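Local coordinates for PhnB-like domain-containing protein (Pseudomonas aeruginosa, PDB 1U69), which is of unknown function but belongs to the PhnB-like family and is a potential drug-resistance protein, at the interface of chains A and B. Sequence-based numbering; all coordinates share one arbitrary frame. Chains: chain A/B, hypothetical protein.

The interface of chains A and B. Residues chain A 38-41, 48-49; chain B 134, 138.
A:Glu48 meets two arginines, B:Arg134 and B:Arg138, at one edge of a two-fold symmetric interface between copies of the same protein. The patch has a twin with the chains exchanged. Chain A supplies the end of strand 31-38 and the loop residues beyond it. Chain B supplies the first turns of helix 134-145, where the two arginines lie one turn apart. The deposited assembly holds four copies. The two-fold symmetry is consistent with this pairing forming in the cell, but the structure alone does not prove it.

Salt bridges carry the polar contact. One carboxylate oxygen of A:Glu48, OE2, accepts from both arginines. NH1 of B:Arg134 lies 3.0 Å from OE2 of A:Glu48, which accepts through its anti lone pair, away from OE1. NH2 of B:Arg138 is also 3.0 Å from OE2 of A:Glu48, but comes from above the carboxylate plane. Each bond is nearly in the plane of its own guanidinium. Neither guanidinium lies flat with the carboxylate: the planes are 65° apart for B:Arg134 and 50° for B:Arg138. Each bonds OE2 through one terminal nitrogen, and neither forms a flat, two-pronged pair. A:Glu48 reaches them with an extended chain, CG anti to its backbone N. The paired positive charges would probably favour an ionised carboxylate. NE of B:Arg138 also makes a weak hydrogen bond to the carbonyl O of A:Pro40.

Packing centres on A:Pro40. The bend at chi2 (56°) sets CD of B:Arg134 3.6 Å from CA of A:Pro40. The further bend at chi3 turns the guanidinium toward A:Glu48. The ring carbon CB of A:Pro40 rests 3.9 Å from CA of B:Arg138, against the helix backbone.

Within chain A, A:Arg38 ties the strand end to the segment carrying A:Glu48. Its NH1 donates in the guanidinium plane to the carbonyl O of A:Gly49, at 2.9 Å.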
loop_
_atom_site.group_PDB
_atom_site.type_symbol
_atom_site.label_atom_id
_atom_site.label_comp_id
_atom_site.label_asym_id
_atom_site.label_seq_id
_atom_site.Cartn_x
_atom_site.Cartn_y
_atom_site.Cartn_z
ATOM N N ARG A 38 24.538 -13.773 6.077
ATOM C CA ARG A 38 25.941 -13.591 6.384
ATOM C C ARG A 38 26.785 -13.643 5.121
ATOM O O ARG A 38 26.385 -14.237 4.124
ATOM C CB ARG A 38 26.393 -14.608 7.439
ATOM C CG ARG A 38 25.935 -14.160 8.823
ATOM C CD ARG A 38 25.956 -15.199 9.908
ATOM N NE ARG A 38 25.233 -14.705 11.082
ATOM C CZ ARG A 38 25.694 -13.795 11.950
ATOM N NH1 ARG A 38 26.906 -13.260 11.818
ATOM N NH2 ARG A 38 24.938 -13.421 12.976
ATOM N N ALA A 39 27.933 -12.967 5.161
ATOM C CA ALA A 39 28.820 -12.851 4.007
ATOM C C ALA A 39 29.451 -14.211 3.729
ATOM O O ALA A 39 30.026 -14.808 4.639
ATOM C CB ALA A 39 29.889 -11.834 4.279
ATOM N N PRO A 40 29.331 -14.720 2.503
ATOM C CA PRO A 40 29.918 -16.030 2.187
ATOM C C PRO A 40 31.426 -15.975 1.991
ATOM O O PRO A 40 32.058 -17.025 1.987
ATOM C CB PRO A 40 29.196 -16.456 0.901
ATOM C CG PRO A 40 28.653 -15.218 0.298
ATOM C CD PRO A 40 28.590 -14.153 1.363
ATOM N N GLY A 41 31.983 -14.780 1.835
ATOM C CA GLY A 41 33.422 -14.602 1.802
ATOM C C GLY A 41 33.839 -13.239 2.299
ATOM O O GLY A 41 32.998 -12.368 2.560
ATOM N N GLU A 48 34.155 -12.989 6.054
ATOM C CA GLU A 48 33.245 -14.103 5.894
ATOM C C GLU A 48 32.567 -14.385 7.231
ATOM O O GLU A 48 33.230 -14.444 8.269
ATOM C CB GLU A 48 34.005 -15.354 5.426
ATOM C CG GLU A 48 33.125 -16.582 5.333
ATOM C CD GLU A 48 33.842 -17.808 4.806
ATOM O OE1 GLU A 48 34.964 -17.671 4.283
ATOM O OE2 GLU A 48 33.259 -18.904 4.902
ATOM N N GLY A 49 31.246 -14.522 7.202
ATOM C CA GLY A 49 30.468 -14.849 8.384
ATOM C C GLY A 49 29.895 -13.632 9.091
ATOM O O GLY A 49 29.050 -13.778 9.950
ATOM N N ARG B 134 27.835 -23.005 1.564
ATOM C CA ARG B 134 28.779 -21.886 1.684
ATOM C C ARG B 134 29.789 -21.807 0.531
ATOM O O ARG B 134 30.120 -20.714 0.068
ATOM C CB ARG B 134 29.514 -21.987 3.033
ATOM C CG ARG B 134 30.665 -20.990 3.262
ATOM C CD ARG B 134 30.296 -19.517 3.115
ATOM N NE ARG B 134 29.169 -19.109 3.960
ATOM C CZ ARG B 134 29.260 -18.627 5.203
ATOM N NH1 ARG B 134 30.430 -18.494 5.812
ATOM N NH2 ARG B 134 28.151 -18.283 5.851
ATOM N N ARG B 138 29.878 -18.716 -2.024
ATOM C CA ARG B 138 31.074 -17.919 -2.176
ATOM C C ARG B 138 31.508 -17.835 -3.639
ATOM O O ARG B 138 31.971 -16.798 -4.052
ATOM C CB ARG B 138 32.224 -18.451 -1.309
ATOM C CG ARG B 138 33.384 -17.472 -1.203
ATOM C CD ARG B 138 34.613 -18.020 -0.502
ATOM N NE ARG B 138 34.283 -18.576 0.806
ATOM C CZ ARG B 138 34.230 -19.876 1.096
ATOM N NH1 ARG B 138 34.497 -20.805 0.180
ATOM N NH2 ARG B 138 33.910 -20.250 2.326
#